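Local coordinates for putative fimbrial associated sortase-like protein (Corynebacterium diphtheriae, PDB 6BWE) that probably acts as a class C sortase, a cysteine transpeptidase that joins pilin subunits covalently into pili on the bacterial surface, at residues Leu31-Pro45 against Leu108-Thr120. The protein carries 2 engineered substitutions. Sequence-based numbering, arbitrary orientation. Where two conformers were deposited one is given.
Sequences LEAARQYNTSVVGFP and LYGSALPVGGTGT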
ATOM      1  N   LEU A  31     -19.010   9.012   1.188  1.00 21.37           N
ATOM      2  CA  LEU A  31     -17.852   9.709   0.620  1.00 21.96           C
ATOM      3  C   LEU A  31     -16.787  10.036   1.669  1.00 22.49           C
ATOM      4  O   LEU A  31     -15.573   9.795   1.425  1.00 22.59           O
ATOM      5  CB  LEU A  31     -18.289  10.965  -0.118  1.00 22.28           C
ATOM      6  CG  LEU A  31     -19.094  10.722  -1.399  1.00 22.24           C
ATOM      7  CD1 LEU A  31     -19.696  12.055  -1.897  1.00 23.33           C
ATOM      8  CD2 LEU A  31     -18.245  10.053  -2.492  1.00 22.25           C
ATOM      9  N   GLU A  32     -17.196  10.575   2.819  1.00 23.71           N
ATOM     10  CA  GLU A  32     -16.280  10.856   3.891  0.60 25.25           C
ATOM     11  C   GLU A  32     -15.588   9.580   4.364  1.00 24.29           C
ATOM     12  O   GLU A  32     -14.378   9.562   4.578  1.00 24.23           O
ATOM     13  CB  GLU A  32     -16.992  11.555   5.063  0.60 27.58           C
ATOM     14  CG  GLU A  32     -17.021  13.074   4.904  0.60 29.36           C
ATOM     15  CD  GLU A  32     -15.618  13.679   5.014  0.60 31.13           C
ATOM     16  OE1 GLU A  32     -15.038  13.666   6.140  0.60 34.51           O
ATOM     17  OE2 GLU A  32     -15.064  14.123   3.971  0.60 30.65           O
ATOM     18  N   ALA A  33     -16.372   8.524   4.549  1.00 22.88           N
ATOM     19  CA  ALA A  33     -15.780   7.240   4.954  1.00 22.73           C
ATOM     20  C   ALA A  33     -14.746   6.755   3.947  1.00 21.40           C
ATOM     21  O   ALA A  33     -13.712   6.184   4.333  1.00 21.31           O
ATOM     22  CB  ALA A  33     -16.848   6.180   5.146  1.00 23.15           C
ATOM     23  N   ALA A  34     -15.017   6.943   2.660  1.00 19.84           N
ATOM     24  CA  ALA A  34     -14.052   6.506   1.633  1.00 19.78           C
ATOM     25  C   ALA A  34     -12.791   7.361   1.587  1.00 20.89           C
ATOM     26  O   ALA A  34     -11.689   6.854   1.312  1.00 21.72           O
ATOM     27  CB  ALA A  34     -14.690   6.508   0.278  1.00 19.22           C
ATOM     28  N   ARG A  35     -12.939   8.646   1.815  1.00 21.02           N
ATOM     29  CA  ARG A  35     -11.763   9.521   1.986  1.00 23.26           C
ATOM     30  C   ARG A  35     -10.906   9.111   3.195  1.00 22.89           C
ATOM     31  O   ARG A  35      -9.683   9.095   3.105  1.00 23.08           O
ATOM     32  CB  ARG A  35     -12.162  10.980   2.152  1.00 24.04           C
ATOM     33  CG  ARG A  35     -12.714  11.617   0.918  1.00 25.33           C
ATOM     34  CD  ARG A  35     -13.146  13.056   1.199  1.00 27.12           C
ATOM     35  NE  ARG A  35     -14.053  13.442   0.128  1.00 29.80           N
ATOM     36  CZ  ARG A  35     -15.350  13.743   0.246  1.00 29.73           C
ATOM     37  NH1 ARG A  35     -15.969  13.771   1.424  1.00 30.57           N
ATOM     38  NH2 ARG A  35     -16.021  14.045  -0.858  1.00 30.46           N
ATOM     39  N   GLN A  36     -11.544   8.770   4.306  1.00 23.36           N
ATOM     40  CA  GLN A  36     -10.830   8.233   5.473  1.00 24.06           C
ATOM     41  C   GLN A  36     -10.082   6.907   5.129  1.00 23.21           C
ATOM     42  O   GLN A  36      -8.886   6.727   5.478  1.00 22.82           O
ATOM     43  CB  GLN A  36     -11.798   8.004   6.632  1.00 25.84           C
ATOM     44  CG  GLN A  36     -11.128   7.365   7.847  1.00 28.67           C
ATOM     45  CD  GLN A  36     -12.010   7.233   9.060  1.00 32.08           C
ATOM     46  OE1 GLN A  36     -11.762   7.844  10.117  1.00 37.23           O
ATOM     47  NE2 GLN A  36     -13.009   6.405   8.947  1.00 32.23           N
ATOM     48  N   TYR A  37     -10.776   5.998   4.444  1.00 21.39           N
ATOM     49  CA  TYR A  37     -10.168   4.758   3.967  1.00 20.88           C
ATOM     50  C   TYR A  37      -8.906   5.087   3.147  1.00 21.06           C
ATOM     51  O   TYR A  37      -7.824   4.528   3.393  1.00 20.22           O
ATOM     52  CB  TYR A  37     -11.156   3.890   3.159  1.00 20.05           C
ATOM     53  CG  TYR A  37     -10.472   2.735   2.479  1.00 19.28           C
ATOM     54  CD1 TYR A  37     -10.293   1.535   3.116  1.00 18.93           C
ATOM     55  CD2 TYR A  37      -9.897   2.901   1.218  1.00 18.98           C
ATOM     56  CE1 TYR A  37      -9.594   0.499   2.521  1.00 19.25           C
ATOM     57  CE2 TYR A  37      -9.195   1.876   0.610  1.00 18.59           C
ATOM     58  CZ  TYR A  37      -9.037   0.684   1.246  1.00 18.89           C
ATOM     59  OH  TYR A  37      -8.338  -0.326   0.612  1.00 19.03           O
ATOM     60  N   ASN A  38      -9.047   6.027   2.220  1.00 20.71           N
ATOM     61  CA  ASN A  38      -7.916   6.417   1.381  1.00 20.94           C
ATOM     62  C   ASN A  38      -6.662   6.895   2.120  1.00 21.37           C
ATOM     63  O   ASN A  38      -5.542   6.685   1.616  1.00 22.07           O
ATOM     64  CB  ASN A  38      -8.319   7.462   0.368  1.00 21.03           C
ATOM     65  CG  ASN A  38      -9.103   6.869  -0.779  1.00 20.85           C
ATOM     66  OD1 ASN A  38      -9.212   5.631  -0.921  1.00 20.71           O
ATOM     67  ND2 ASN A  38      -9.686   7.746  -1.604  1.00 20.81           N
ATOM     68  N   THR A  39      -6.820   7.475   3.304  1.00 21.76           N
ATOM     69  CA  THR A  39      -5.643   7.884   4.097  1.00 23.18           C
ATOM     70  C   THR A  39      -4.785   6.704   4.485  1.00 23.25           C
ATOM     71  O   THR A  39      -3.588   6.878   4.767  1.00 23.46           O
ATOM     72  CB  THR A  39      -6.001   8.662   5.366  1.00 24.07           C
ATOM     73  OG1 THR A  39      -6.662   7.806   6.308  1.00 23.92           O
ATOM     74  CG2 THR A  39      -6.834   9.888   5.057  1.00 24.37           C
ATOM     75  N   SER A  40      -5.390   5.522   4.529  1.00 22.25           N
ATOM     76  CA  SER A  40      -4.696   4.272   4.891  1.00 22.76           C
ATOM     77  C   SER A  40      -3.939   3.626   3.721  1.00 23.08           C
ATOM     78  O   SER A  40      -3.181   2.683   3.932  1.00 23.46           O
ATOM     79  CB  SER A  40      -5.719   3.255   5.455  1.00 22.92           C
ATOM     80  OG  SER A  40      -6.462   2.610   4.407  1.00 24.39           O
ATOM     81  N   VAL A  41      -4.144   4.114   2.498  1.00 22.65           N
ATOM     82  CA  VAL A  41      -3.509   3.578   1.318  1.00 23.67           C
ATOM     83  C   VAL A  41      -2.185   4.307   1.150  1.00 25.52           C
ATOM     84  O   VAL A  41      -2.142   5.479   0.804  1.00 27.40           O
ATOM     85  CB  VAL A  41      -4.364   3.805   0.047  1.00 23.53           C
ATOM     86  CG1 VAL A  41      -3.627   3.290  -1.205  1.00 24.38           C
ATOM     87  CG2 VAL A  41      -5.715   3.099   0.217  1.00 23.28           C
ATOM     88  N   VAL A  42      -1.101   3.607   1.364  1.00 26.05           N
ATOM     89  CA  VAL A  42       0.171   4.322   1.316  0.60 27.44           C
ATOM     90  C   VAL A  42       1.090   3.865   0.195  1.00 27.91           C
ATOM     91  O   VAL A  42       2.000   4.604  -0.185  1.00 31.53           O
ATOM     92  CB  VAL A  42       0.848   4.361   2.694  0.60 27.90           C
ATOM     93  CG1 VAL A  42       0.023   5.247   3.641  0.60 28.31           C
ATOM     94  CG2 VAL A  42       0.987   2.964   3.256  0.60 27.48           C
ATOM     95  N   GLY A  43       0.893   2.713  -0.391  1.00 27.83           N
ATOM     96  CA  GLY A  43       1.667   2.480  -1.608  1.00 28.41           C
ATOM     97  C   GLY A  43       0.896   2.656  -2.915  1.00 26.86           C
ATOM     98  O   GLY A  43      -0.008   3.504  -3.085  1.00 22.65           O
ATOM     99  N   PHE A  44       1.331   1.852  -3.858  1.00 26.78           N
ATOM    100  CA  PHE A  44       0.558   1.585  -5.042  1.00 26.88           C
ATOM    101  C   PHE A  44       0.680   0.101  -5.305  1.00 27.70           C
ATOM    102  O   PHE A  44       1.594  -0.539  -4.792  1.00 27.56           O
ATOM    103  CB  PHE A  44       1.056   2.420  -6.204  1.00 27.96           C
ATOM    104  CG  PHE A  44       2.512   2.225  -6.541  1.00 28.60           C
ATOM    105  CD1 PHE A  44       2.897   1.314  -7.502  1.00 29.39           C
ATOM    106  CD2 PHE A  44       3.483   2.979  -5.919  1.00 30.22           C
ATOM    107  CE1 PHE A  44       4.234   1.156  -7.827  1.00 31.11           C
ATOM    108  CE2 PHE A  44       4.838   2.836  -6.253  1.00 32.39           C
ATOM    109  CZ  PHE A  44       5.210   1.912  -7.203  1.00 31.52           C
ATOM    110  N   PRO A  45      -0.227  -0.451  -6.107  1.00 29.76           N
ATOM    111  CA  PRO A  45      -0.152  -1.868  -6.436  1.00 32.73           C
ATOM    112  C   PRO A  45       1.003  -2.234  -7.366  1.00 35.74           C
ATOM    113  O   PRO A  45       1.091  -1.701  -8.450  1.00 36.14           O
ATOM    114  CB  PRO A  45      -1.513  -2.163  -7.100  1.00 31.45           C
ATOM    115  CG  PRO A  45      -2.305  -0.914  -6.990  1.00 31.57           C
ATOM    116  CD  PRO A  45      -1.359   0.213  -6.763  1.00 29.53           C
ATOM    117  N   LEU A 108      -8.354  -1.574  -8.580  1.00 19.60           N
ATOM    118  CA  LEU A 108      -7.195  -2.285  -8.075  0.60 20.32           C
ATOM    119  C   LEU A 108      -6.971  -2.013  -6.589  1.00 19.85           C
ATOM    120  O   LEU A 108      -6.569  -0.916  -6.193  1.00 19.70           O
ATOM    121  CB  LEU A 108      -5.963  -1.933  -8.907  0.60 21.23           C
ATOM    122  CG  LEU A 108      -4.715  -2.791  -8.826  0.60 21.92           C
ATOM    123  CD1 LEU A 108      -4.984  -4.289  -8.917  0.60 23.05           C
ATOM    124  CD2 LEU A 108      -3.765  -2.360  -9.926  0.60 22.57           C
ATOM    125  N   TYR A 109      -7.264  -3.018  -5.774  1.00 19.41           N
ATOM    126  CA  TYR A 109      -7.017  -2.985  -4.364  1.00 19.52           C
ATOM    127  C   TYR A 109      -5.547  -2.587  -4.099  1.00 19.39           C
ATOM    128  O   TYR A 109      -4.622  -3.105  -4.751  1.00 19.42           O
ATOM    129  CB  TYR A 109      -7.320  -4.368  -3.736  1.00 19.89           C
ATOM    130  CG  TYR A 109      -6.988  -4.340  -2.256  1.00 19.67           C
ATOM    131  CD1 TYR A 109      -7.764  -3.604  -1.365  1.00 19.69           C
ATOM    132  CD2 TYR A 109      -5.849  -4.986  -1.779  1.00 20.61           C
ATOM    133  CE1 TYR A 109      -7.421  -3.542  -0.004  1.00 21.06           C
ATOM    134  CE2 TYR A 109      -5.500  -4.928  -0.455  1.00 20.83           C
ATOM    135  CZ  TYR A 109      -6.263  -4.196   0.424  1.00 20.56           C
ATOM    136  OH  TYR A 109      -5.842  -4.174   1.732  1.00 22.01           O
ATOM    137  N   GLY A 110      -5.349  -1.663  -3.179  1.00 19.42           N
ATOM    138  CA  GLY A 110      -4.025  -1.100  -2.915  1.00 19.52           C
ATOM    139  C   GLY A 110      -3.811   0.271  -3.516  1.00 19.38           C
ATOM    140  O   GLY A 110      -2.728   0.860  -3.340  1.00 20.10           O
ATOM    141  N   SER A 111      -4.803   0.741  -4.280  1.00 18.76           N
ATOM    142  CA  SER A 111      -4.858   2.103  -4.765  1.00 18.08           C
ATOM    143  C   SER A 111      -6.074   2.756  -4.110  1.00 18.33           C
ATOM    144  O   SER A 111      -6.970   2.065  -3.625  1.00 17.45           O
ATOM    145  CB  SER A 111      -4.939   2.164  -6.298  1.00 18.04           C
ATOM    146  OG  SER A 111      -6.191   1.635  -6.794  1.00 18.08           O
ATOM    147  N   ALA A 112      -6.086   4.089  -4.077  1.00 18.33           N
ATOM    148  CA  ALA A 112      -7.182   4.836  -3.458  1.00 18.46           C
ATOM    149  C   ALA A 112      -8.493   4.570  -4.208  1.00 19.18           C
ATOM    150  O   ALA A 112      -8.514   4.332  -5.422  1.00 17.44           O
ATOM    151  CB  ALA A 112      -6.899   6.330  -3.472  1.00 19.07           C
ATOM    152  N   LEU A 113      -9.571   4.577  -3.456  1.00 19.41           N
ATOM    153  CA  LEU A 113     -10.905   4.556  -4.032  1.00 19.87           C
ATOM    154  C   LEU A 113     -11.172   5.854  -4.800  1.00 20.02           C
ATOM    155  O   LEU A 113     -10.632   6.906  -4.427  1.00 20.02           O
ATOM    156  CB  LEU A 113     -11.922   4.433  -2.900  1.00 21.58           C
ATOM    157  CG  LEU A 113     -11.949   3.130  -2.117  1.00 23.12           C
ATOM    158  CD1 LEU A 113     -12.803   3.340  -0.887  1.00 25.01           C
ATOM    159  CD2 LEU A 113     -12.475   1.988  -2.971  1.00 24.09           C
ATOM    160  N   PRO A 114     -11.994   5.800  -5.879  1.00 20.34           N
ATOM    161  CA  PRO A 114     -12.037   6.955  -6.785  1.00 21.29           C
ATOM    162  C   PRO A 114     -13.045   8.004  -6.318  1.00 22.47           C
ATOM    163  O   PRO A 114     -14.095   8.172  -6.926  1.00 23.04           O
ATOM    164  CB  PRO A 114     -12.403   6.323  -8.120  1.00 21.36           C
ATOM    165  CG  PRO A 114     -13.290   5.185  -7.750  1.00 21.34           C
ATOM    166  CD  PRO A 114     -12.564   4.608  -6.534  1.00 21.18           C
ATOM    167  N   VAL A 115     -12.695   8.673  -5.219  1.00 22.62           N
ATOM    168  CA  VAL A 115     -13.473   9.763  -4.622  1.00 22.47           C
ATOM    169  C   VAL A 115     -12.705  11.094  -4.648  1.00 23.17           C
ATOM    170  O   VAL A 115     -13.159  12.047  -4.052  1.00 23.83           O
ATOM    171  CB  VAL A 115     -13.948   9.422  -3.208  1.00 21.83           C
ATOM    172  CG1 VAL A 115     -14.944   8.283  -3.264  1.00 22.23           C
ATOM    173  CG2 VAL A 115     -12.780   9.060  -2.271  1.00 22.17           C
ATOM    174  N   GLY A 116     -11.568  11.143  -5.351  1.00 23.26           N
ATOM    175  CA  GLY A 116     -10.767  12.370  -5.477  1.00 24.90           C
ATOM    176  C   GLY A 116      -9.961  12.655  -4.218  1.00 25.83           C
ATOM    177  O   GLY A 116     -10.101  11.954  -3.195  1.00 26.05           O
ATOM    178  N   GLY A 117      -9.096  13.663  -4.307  1.00 26.05           N
ATOM    179  CA  GLY A 117      -8.260  14.090  -3.199  1.00 26.93           C
ATOM    180  C   GLY A 117      -6.834  14.192  -3.660  1.00 27.71           C
ATOM    181  O   GLY A 117      -6.335  13.340  -4.424  1.00 27.01           O
ATOM    182  N   THR A 118      -6.143  15.214  -3.208  1.00 29.39           N
ATOM    183  CA  THR A 118      -4.721  15.317  -3.563  1.00 31.45           C
ATOM    184  C   THR A 118      -3.989  14.200  -2.849  1.00 29.60           C
ATOM    185  O   THR A 118      -4.323  13.846  -1.740  1.00 30.82           O
ATOM    186  CB  THR A 118      -4.147  16.706  -3.283  1.00 34.79           C
ATOM    187  OG1 THR A 118      -4.348  17.025  -1.908  1.00 38.09           O
ATOM    188  CG2 THR A 118      -4.864  17.724  -4.153  1.00 36.21           C
ATOM    189  N   GLY A 119      -3.066  13.573  -3.541  1.00 28.47           N
ATOM    190  CA  GLY A 119      -2.372  12.418  -3.015  1.00 28.92           C
ATOM    191  C   GLY A 119      -2.956  11.072  -3.352  1.00 27.27           C
ATOM    192  O   GLY A 119      -2.362  10.065  -3.018  1.00 27.17           O
ATOM    193  N   THR A 120      -4.125  11.038  -3.987  1.00 26.13           N
ATOM    194  CA  THR A 120      -4.761   9.771  -4.363  1.00 24.68           C
ATOM    195  C   THR A 120      -4.420   9.439  -5.806  1.00 23.87           C
ATOM    196  O   THR A 120      -4.173  10.341  -6.624  1.00 23.49           O
ATOM    197  CB  THR A 120      -6.280   9.818  -4.178  1.00 25.09           C
ATOM    198  OG1 THR A 120      -6.881  10.742  -5.100  1.00 25.41           O
ATOM    199  CG2 THR A 120      -6.617  10.213  -2.729  1.00 26.27           C
TER
HETATM  200  O   HOH W   1     -15.196  13.683  -3.454  1.00 34.44           O
HETATM  201  O   HOH W   2     -12.063  13.876  -2.029  1.00 35.18           O
HETATM  202  O   HOH W   3      -7.323  -0.078  -1.965  1.00 23.06           O
HETATM  203  O   HOH W   4      -6.971  -1.649   2.715  1.00 28.91           O
HETATM  204  O   HOH W   5      -9.728  10.416  -0.865  1.00 22.40           O
HETATM  205  O   HOH W   6      -0.949   0.168  -1.483  1.00 24.45           O
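The C-terminal part of helix 24-39 and the chain that follows, as far as P45, run along the irregular loop 108-120 in the opposite sense, closest where the N38 and A112 CA atoms are 5.1 Å apart. N38 carries the polar core: its amide grips the main chain of L113 twice, OD1 accepting from L113 N at 2.8 Å and ND2 donating to L113 O at 3.1 Å. Both bonds are bent (N-H...O 147° and 156°), each donor lying somewhat off the acceptor's carbonyl plane. Asparagine suits this place because one short, flat group offers both an acceptor and a donor; with CG anti to the carbonyl carbon (chi1 -76°), it drops from the helix onto the loop. L113 O also receives V115 N, closing the inverse gamma turn centred on P114, and a water links ND2 to G116 O.

Apolar side chains flank this amide. V115 CG2 lies 3.4 Å from N38 ND2, while V115 CG1 meets L31 CD2 (3.8 Å) and A34, whose small side chain lets the loop come close. L113 CD1 touches Y37 CD2 (3.6 Å), the side chains crossing at about a right angle.

A polar fringe surrounds them. From the Y37 hydroxyl, one water connects to G110 N and S111 O, another to Y109 OH; Y109 OH also hydrogen-bonds to S40 O of the second subunit. R35 reaches V115 O through two waters.

Beyond the helix, V41 CG1 rests 3.4 Å from G110 O, and P45 CG packs 3.6 Å from L108 CG. G110, at positive phi in the type II turn 108-111, suits a position where a side chain would strike a carbonyl oxygen.

The chain after P45 probably leads into the lid characteristic of class C sortases. The contact joins helix 24-39 to the loop between strands 105-107 and 123-125 of the sortase sheet, with helix 59-66 beside Y37 and L113 and strand 147-152 against P114 and V115.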